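Local coordinates for putative mRNA export protein (Chaetomium thermophilum, PDB 4WP2) that probably helps export mRNA from the nucleus to the cytoplasm, the piece here being its C-terminal UBA domain, at residues Glu12-Ser24 against Asn49-Val61. Sequence-based numbering, arbitrary orientation.
Sequences EVSRRTGMNVEYS and NVPPEAFISQPQV
G18 O takes two backbone N-H groups from the C-terminal tail, I56 N at 2.8 Å nearly in line with the carbonyl and S57 N at 3.2 Å from a more bent direction. The acceptor sits in the turn between helices 2-17 and 21-25 of this UBA (TAP-C) domain, where G18 ends the first helix with positive phi and sets its CA against S57 O. N20 N reaches A54 O at 2.7 Å, completing a single bridge between M19 and F55 that lashes the tail beyond helix 36-46 to this turn. N20 also N-caps helix 21-25: its CG lies between backbone N and carbonyl carbon (chi1 60°), which brings OD1 back to Y23 N. The Y23 ring receives A54 CB over one face in a CH-pi contact, 4.1 Å from the centroid, while P51 CG and CD press on its CZ, CE2 and hydroxyl end. M19 CG lies over the F55 ring, offset toward the rim, and M19 SD meets both methyls of V50; M19 also packs on F43 of helix 36-46. Farther along, Q60 N bonds R16 O, and the R16 side chain bends at chi2 and chi3 to bring NE within 3.3 Å of V61 OXT, a salt bridge in which NH2 takes only a weak part. Two waters fill in the polar seam: one links S14 OG to S57 OG, and the other accepts from S57 OG at 2.6 Å while donating to R15 O and Q58 O.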
ATOM      1  N   GLU A  12      35.612   0.428  12.905  1.00 21.85           N
ATOM      2  CA  GLU A  12      35.974   1.501  13.820  1.00 24.88           C
ATOM      3  C   GLU A  12      37.453   1.453  14.187  1.00 23.14           C
ATOM      4  O   GLU A  12      38.111   2.495  14.257  1.00 22.76           O
ATOM      5  CB  GLU A  12      35.126   1.452  15.089  1.00 23.26           C
ATOM      6  CG  GLU A  12      35.421   2.595  16.041  1.00 24.05           C
ATOM      7  CD  GLU A  12      35.057   3.960  15.472  1.00 35.95           C
ATOM      8  OE1 GLU A  12      34.437   4.036  14.390  1.00 38.06           O
ATOM      9  OE2 GLU A  12      35.439   4.968  16.096  1.00 36.10           O
ATOM     10  N   VAL A  13      37.972   0.255  14.437  1.00 20.71           N
ATOM     11  CA  VAL A  13      39.391   0.103  14.742  1.00 19.47           C
ATOM     12  C   VAL A  13      40.227   0.569  13.548  1.00 21.80           C
ATOM     13  O   VAL A  13      41.231   1.246  13.724  1.00 19.84           O
ATOM     14  CB  VAL A  13      39.744  -1.353  15.110  1.00 19.66           C
ATOM     15  CG1 VAL A  13      41.250  -1.574  15.141  1.00 18.28           C
ATOM     16  CG2 VAL A  13      39.136  -1.721  16.463  1.00 20.09           C
ATOM     17  N   SER A  14      39.793   0.214  12.343  1.00 20.55           N
ATOM     18  CA  SER A  14      40.487   0.612  11.121  1.00 22.81           C
ATOM     19  C   SER A  14      40.507   2.132  10.986  1.00 22.99           C
ATOM     20  O   SER A  14      41.531   2.719  10.646  1.00 23.31           O
ATOM     21  CB  SER A  14      39.824  -0.027   9.900  1.00 22.46           C
ATOM     22  OG  SER A  14      40.441   0.392   8.694  1.00 22.48           O
ATOM     23  N   ARG A  15      39.363   2.760  11.249  1.00 24.37           N
ATOM     24  CA  ARG A  15      39.240   4.207  11.159  1.00 23.96           C
ATOM     25  C   ARG A  15      40.186   4.900  12.136  1.00 25.37           C
ATOM     26  O   ARG A  15      40.819   5.904  11.797  1.00 28.45           O
ATOM     27  CB  ARG A  15      37.792   4.642  11.428  1.00 34.81           C
ATOM     28  CG  ARG A  15      37.548   6.121  11.217  1.00 39.85           C
ATOM     29  CD  ARG A  15      36.119   6.516  11.551  1.00 47.78           C
ATOM     30  NE  ARG A  15      35.854   6.481  12.988  1.00 51.15           N
ATOM     31  CZ  ARG A  15      36.286   7.398  13.848  1.00 53.22           C
ATOM     32  NH1 ARG A  15      37.025   8.416  13.424  1.00 60.80           N
ATOM     33  NH2 ARG A  15      35.989   7.294  15.136  1.00 44.83           N
ATOM     34  N   ARG A  16      40.255   4.378  13.356  1.00 23.21           N
ATOM     35  CA  ARG A  16      41.051   4.995  14.408  1.00 24.54           C
ATOM     36  C   ARG A  16      42.561   4.744  14.255  1.00 27.35           C
ATOM     37  O   ARG A  16      43.367   5.651  14.488  1.00 26.33           O
ATOM     38  CB  ARG A  16      40.607   4.481  15.778  1.00 23.56           C
ATOM     39  CG  ARG A  16      39.253   5.006  16.240  1.00 27.20           C
ATOM     40  CD  ARG A  16      39.314   6.462  16.659  1.00 32.20           C
ATOM     41  NE  ARG A  16      40.041   6.629  17.915  1.00 44.55           N
ATOM     42  CZ  ARG A  16      39.544   6.354  19.116  1.00 49.79           C
ATOM     43  NH1 ARG A  16      38.319   5.862  19.238  1.00 45.16           N
ATOM     44  NH2 ARG A  16      40.291   6.547  20.194  1.00 50.46           N
ATOM     45  N   THR A  17      42.940   3.529  13.857  1.00 23.93           N
ATOM     46  CA  THR A  17      44.351   3.133  13.832  1.00 24.18           C
ATOM     47  C   THR A  17      45.024   3.308  12.476  1.00 23.25           C
ATOM     48  O   THR A  17      46.249   3.402  12.400  1.00 23.30           O
ATOM     49  CB  THR A  17      44.547   1.660  14.243  1.00 27.36           C
ATOM     50  OG1 THR A  17      43.971   0.801  13.253  1.00 21.56           O
ATOM     51  CG2 THR A  17      43.924   1.385  15.602  1.00 20.05           C
ATOM     52  N   GLY A  18      44.229   3.303  11.412  1.00 24.01           N
ATOM     53  CA  GLY A  18      44.762   3.372  10.062  1.00 24.65           C
ATOM     54  C   GLY A  18      45.099   2.013   9.470  1.00 29.30           C
ATOM     55  O   GLY A  18      45.509   1.926   8.311  1.00 25.33           O
ATOM     56  N   MET A  19      44.927   0.951  10.257  1.00 23.35           N
ATOM     57  CA  MET A  19      45.208  -0.405   9.783  1.00 22.93           C
ATOM     58  C   MET A  19      44.132  -0.928   8.852  1.00 25.78           C
ATOM     59  O   MET A  19      42.979  -0.518   8.937  1.00 24.24           O
ATOM     60  CB  MET A  19      45.342  -1.363  10.963  1.00 22.26           C
ATOM     61  CG  MET A  19      46.578  -1.154  11.813  1.00 24.22           C
ATOM     62  SD  MET A  19      46.748  -2.383  13.131  1.00 26.72           S
ATOM     63  CE  MET A  19      45.254  -2.114  14.088  1.00 26.90           C
ATOM     64  N   ASN A  20      44.497  -1.865   7.979  1.00 24.38           N
ATOM     65  CA  ASN A  20      43.508  -2.500   7.118  1.00 26.01           C
ATOM     66  C   ASN A  20      42.584  -3.406   7.951  1.00 25.97           C
ATOM     67  O   ASN A  20      42.788  -3.578   9.159  1.00 21.42           O
ATOM     68  CB  ASN A  20      44.192  -3.291   5.994  1.00 23.27           C
ATOM     69  CG  ASN A  20      45.102  -4.402   6.512  1.00 25.24           C
ATOM     70  OD1 ASN A  20      44.892  -4.949   7.594  1.00 23.17           O
ATOM     71  ND2 ASN A  20      46.105  -4.761   5.716  1.00 27.79           N
ATOM     72  N   VAL A  21      41.574  -3.993   7.319  1.00 23.61           N
ATOM     73  CA  VAL A  21      40.582  -4.748   8.087  1.00 22.67           C
ATOM     74  C   VAL A  21      41.175  -6.017   8.708  1.00 20.80           C
ATOM     75  O   VAL A  21      40.746  -6.443   9.782  1.00 26.02           O
ATOM     76  CB  VAL A  21      39.342  -5.116   7.230  1.00 29.69           C
ATOM     77  CG1 VAL A  21      38.654  -3.857   6.733  1.00 30.97           C
ATOM     78  CG2 VAL A  21      39.720  -6.020   6.078  1.00 40.55           C
ATOM     79  N   GLU A  22      42.155  -6.630   8.054  1.00 20.82           N
ATOM     80  CA  GLU A  22      42.748  -7.854   8.599  1.00 22.62           C
ATOM     81  C   GLU A  22      43.437  -7.595   9.943  1.00 21.77           C
ATOM     82  O   GLU A  22      43.192  -8.294  10.929  1.00 23.00           O
ATOM     83  CB  GLU A  22      43.754  -8.459   7.623  1.00 28.20           C
ATOM     84  CG  GLU A  22      44.475  -9.672   8.192  1.00 37.78           C
ATOM     85  CD  GLU A  22      45.465 -10.279   7.219  1.00 51.27           C
ATOM     86  OE1 GLU A  22      45.765  -9.638   6.190  1.00 60.97           O
ATOM     87  OE2 GLU A  22      45.937 -11.404   7.483  1.00 58.44           O
ATOM     88  N   TYR A  23      44.281  -6.576   9.987  1.00 23.32           N
ATOM     89  CA  TYR A  23      45.032  -6.291  11.203  1.00 20.67           C
ATOM     90  C   TYR A  23      44.123  -5.667  12.263  1.00 23.02           C
ATOM     91  O   TYR A  23      44.291  -5.919  13.455  1.00 20.29           O
ATOM     92  CB  TYR A  23      46.244  -5.408  10.879  1.00 24.60           C
ATOM     93  CG  TYR A  23      47.439  -6.249  10.485  1.00 28.84           C
ATOM     94  CD1 TYR A  23      47.549  -6.769   9.204  1.00 30.23           C
ATOM     95  CD2 TYR A  23      48.424  -6.570  11.411  1.00 28.45           C
ATOM     96  CE1 TYR A  23      48.630  -7.564   8.844  1.00 38.76           C
ATOM     97  CE2 TYR A  23      49.506  -7.361  11.062  1.00 32.36           C
ATOM     98  CZ  TYR A  23      49.602  -7.858   9.776  1.00 38.93           C
ATOM     99  OH  TYR A  23      50.674  -8.646   9.417  1.00 49.61           O
ATOM    100  N   SER A  24      43.111  -4.922  11.829  1.00 21.47           N
ATOM    101  CA  SER A  24      42.129  -4.370  12.762  1.00 20.30           C
ATOM    102  C   SER A  24      41.416  -5.495  13.510  1.00 19.87           C
ATOM    103  O   SER A  24      41.211  -5.414  14.720  1.00 19.68           O
ATOM    104  CB  SER A  24      41.112  -3.502  12.024  1.00 20.53           C
ATOM    105  OG  SER A  24      41.712  -2.318  11.527  1.00 23.05           O
ATOM    106  N   ASN A  49      55.183  -3.277  15.909  1.00 56.05           N
ATOM    107  CA  ASN A  49      55.294  -4.594  15.283  1.00 55.43           C
ATOM    108  C   ASN A  49      54.316  -4.822  14.130  1.00 51.38           C
ATOM    109  O   ASN A  49      54.304  -5.901  13.539  1.00 58.94           O
ATOM    110  CB  ASN A  49      55.105  -5.694  16.332  1.00 64.80           C
ATOM    111  CG  ASN A  49      56.112  -5.597  17.464  1.00 71.08           C
ATOM    112  OD1 ASN A  49      57.301  -5.854  17.273  1.00 77.25           O
ATOM    113  ND2 ASN A  49      55.638  -5.247  18.656  1.00 70.20           N
ATOM    114  N   VAL A  50      53.488  -3.827  13.818  1.00 43.69           N
ATOM    115  CA  VAL A  50      52.563  -3.943  12.691  1.00 40.31           C
ATOM    116  C   VAL A  50      53.293  -3.563  11.406  1.00 33.62           C
ATOM    117  O   VAL A  50      53.905  -2.503  11.343  1.00 31.64           O
ATOM    118  CB  VAL A  50      51.314  -3.049  12.865  1.00 34.06           C
ATOM    119  CG1 VAL A  50      50.416  -3.113  11.620  1.00 31.11           C
ATOM    120  CG2 VAL A  50      50.534  -3.456  14.109  1.00 34.00           C
ATOM    121  N   PRO A  51      53.234  -4.424  10.375  1.00 31.03           N
ATOM    122  CA  PRO A  51      53.958  -4.066   9.150  1.00 31.31           C
ATOM    123  C   PRO A  51      53.432  -2.774   8.520  1.00 33.54           C
ATOM    124  O   PRO A  51      52.225  -2.555   8.523  1.00 30.97           O
ATOM    125  CB  PRO A  51      53.711  -5.267   8.229  1.00 37.38           C
ATOM    126  CG  PRO A  51      52.536  -5.979   8.799  1.00 45.27           C
ATOM    127  CD  PRO A  51      52.568  -5.732  10.267  1.00 35.80           C
ATOM    128  N   PRO A  52      54.327  -1.939   7.966  1.00 29.77           N
ATOM    129  CA  PRO A  52      53.872  -0.661   7.400  1.00 29.30           C
ATOM    130  C   PRO A  52      52.866  -0.818   6.267  1.00 28.45           C
ATOM    131  O   PRO A  52      52.012   0.050   6.102  1.00 28.15           O
ATOM    132  CB  PRO A  52      55.172  -0.011   6.897  1.00 29.27           C
ATOM    133  CG  PRO A  52      56.184  -1.108   6.846  1.00 37.19           C
ATOM    134  CD  PRO A  52      55.792  -2.080   7.907  1.00 32.43           C
ATOM    135  N   GLU A  53      52.960  -1.905   5.506  1.00 28.34           N
ATOM    136  CA  GLU A  53      52.051  -2.133   4.383  1.00 28.88           C
ATOM    137  C   GLU A  53      50.599  -2.354   4.834  1.00 29.93           C
ATOM    138  O   GLU A  53      49.672  -2.238   4.037  1.00 34.80           O
ATOM    139  CB  GLU A  53      52.531  -3.313   3.531  1.00 38.75           C
ATOM    140  CG  GLU A  53      52.615  -4.649   4.248  1.00 41.27           C
ATOM    141  CD  GLU A  53      53.993  -4.942   4.821  1.00 45.71           C
ATOM    142  OE1 GLU A  53      54.798  -4.003   4.992  1.00 40.88           O
ATOM    143  OE2 GLU A  53      54.269  -6.126   5.104  1.00 45.98           O
ATOM    144  N   ALA A  54      50.410  -2.668   6.107  1.00 27.94           N
ATOM    145  CA  ALA A  54      49.084  -2.919   6.660  1.00 31.09           C
ATOM    146  C   ALA A  54      48.260  -1.637   6.808  1.00 28.40           C
ATOM    147  O   ALA A  54      47.055  -1.698   7.049  1.00 29.44           O
ATOM    148  CB  ALA A  54      49.209  -3.617   8.003  1.00 30.17           C
ATOM    149  N   PHE A  55      48.905  -0.480   6.658  1.00 28.68           N
ATOM    150  CA  PHE A  55      48.258   0.815   6.901  1.00 27.85           C
ATOM    151  C   PHE A  55      47.629   1.416   5.643  1.00 27.00           C
ATOM    152  O   PHE A  55      48.309   1.631   4.641  1.00 26.55           O
ATOM    153  CB  PHE A  55      49.260   1.795   7.510  1.00 28.36           C
ATOM    154  CG  PHE A  55      49.565   1.511   8.956  1.00 29.26           C
ATOM    155  CD1 PHE A  55      50.564   0.613   9.302  1.00 29.68           C
ATOM    156  CD2 PHE A  55      48.850   2.129   9.964  1.00 29.70           C
ATOM    157  CE1 PHE A  55      50.844   0.345  10.625  1.00 30.51           C
ATOM    158  CE2 PHE A  55      49.124   1.864  11.297  1.00 30.53           C
ATOM    159  CZ  PHE A  55      50.122   0.973  11.626  1.00 30.93           C
ATOM    160  N   ILE A  56      46.308   1.590   5.671  1.00 26.77           N
ATOM    161  CA  ILE A  56      45.583   2.188   4.543  1.00 25.99           C
ATOM    162  C   ILE A  56      44.976   3.584   4.771  1.00 31.33           C
ATOM    163  O   ILE A  56      44.368   4.161   3.857  1.00 25.35           O
ATOM    164  CB  ILE A  56      44.436   1.250   4.119  1.00 25.57           C
ATOM    165  CG1 ILE A  56      43.489   1.014   5.301  1.00 33.18           C
ATOM    166  CG2 ILE A  56      45.007  -0.067   3.602  1.00 28.22           C
ATOM    167  CD1 ILE A  56      42.313   0.114   4.990  1.00 33.74           C
ATOM    168  N   SER A  57      45.104   4.120   5.979  1.00 26.69           N
ATOM    169  CA  SER A  57      44.582   5.458   6.276  1.00 26.76           C
ATOM    170  C   SER A  57      45.363   6.093   7.428  1.00 27.56           C
ATOM    171  O   SER A  57      46.240   5.468   8.015  1.00 28.05           O
ATOM    172  CB  SER A  57      43.072   5.423   6.567  1.00 26.69           C
ATOM    173  OG  SER A  57      42.772   4.652   7.709  1.00 27.31           O
ATOM    174  N   GLN A  58      45.037   7.332   7.763  1.00 27.70           N
ATOM    175  CA  GLN A  58      45.808   8.046   8.770  1.00 28.42           C
ATOM    176  C   GLN A  58      45.641   7.525  10.192  1.00 29.23           C
ATOM    177  O   GLN A  58      44.523   7.363  10.663  1.00 29.32           O
ATOM    178  CB  GLN A  58      45.397   9.520   8.732  1.00 28.35           C
ATOM    179  CG  GLN A  58      46.146  10.413   9.692  1.00 29.05           C
ATOM    180  CD  GLN A  58      45.939  11.889   9.399  1.00 32.36           C
ATOM    181  OE1 GLN A  58      45.256  12.265   8.437  1.00 35.12           O
ATOM    182  NE2 GLN A  58      46.509  12.734  10.242  1.00 29.49           N
ATOM    183  N   PRO A  59      46.769   7.292  10.897  1.00 29.84           N
ATOM    184  CA  PRO A  59      46.624   6.923  12.306  1.00 30.65           C
ATOM    185  C   PRO A  59      46.022   8.082  13.073  1.00 32.93           C
ATOM    186  O   PRO A  59      46.522   9.200  12.955  1.00 31.04           O
ATOM    187  CB  PRO A  59      48.060   6.634  12.760  1.00 31.17           C
ATOM    188  CG  PRO A  59      48.832   6.378  11.512  1.00 30.57           C
ATOM    189  CD  PRO A  59      48.173   7.224  10.452  1.00 29.82           C
ATOM    190  N   GLN A  60      44.999   7.819  13.875  1.00 31.33           N
ATOM    191  CA  GLN A  60      44.314   8.892  14.583  1.00 31.66           C
ATOM    192  C   GLN A  60      43.651   8.366  15.851  1.00 32.31           C
ATOM    193  O   GLN A  60      42.510   8.709  16.154  1.00 32.33           O
ATOM    194  CB  GLN A  60      43.285   9.561  13.662  1.00 33.68           C
ATOM    195  CG  GLN A  60      42.361   8.594  12.933  1.00 33.72           C
ATOM    196  CD  GLN A  60      41.624   9.249  11.774  1.00 38.91           C
ATOM    197  OE1 GLN A  60      42.195  10.046  11.029  1.00 37.54           O
ATOM    198  NE2 GLN A  60      40.352   8.902  11.611  1.00 42.71           N
ATOM    199  N   VAL A  61      44.347   7.457  16.526  1.00 33.37           N
ATOM    200  CA  VAL A  61      43.940   6.957  17.838  1.00 40.74           C
ATOM    201  C   VAL A  61      43.583   8.120  18.769  1.00 59.95           C
ATOM    202  O   VAL A  61      44.431   8.596  19.523  1.00 65.49           O
ATOM    203  CB  VAL A  61      45.034   6.076  18.474  1.00 40.46           C
ATOM    204  CG1 VAL A  61      44.622   5.612  19.871  1.00 47.63           C
ATOM    205  CG2 VAL A  61      45.314   4.865  17.589  1.00 36.12           C
ATOM    206  OXT VAL A  61      42.473   8.657  18.762  1.00 69.34           O
TER
HETATM  207  O   HOH W   1      40.587   3.023   7.479  1.00 24.81           O
HETATM  208  O   HOH W   2      42.169   6.499   9.488  1.00 24.42           O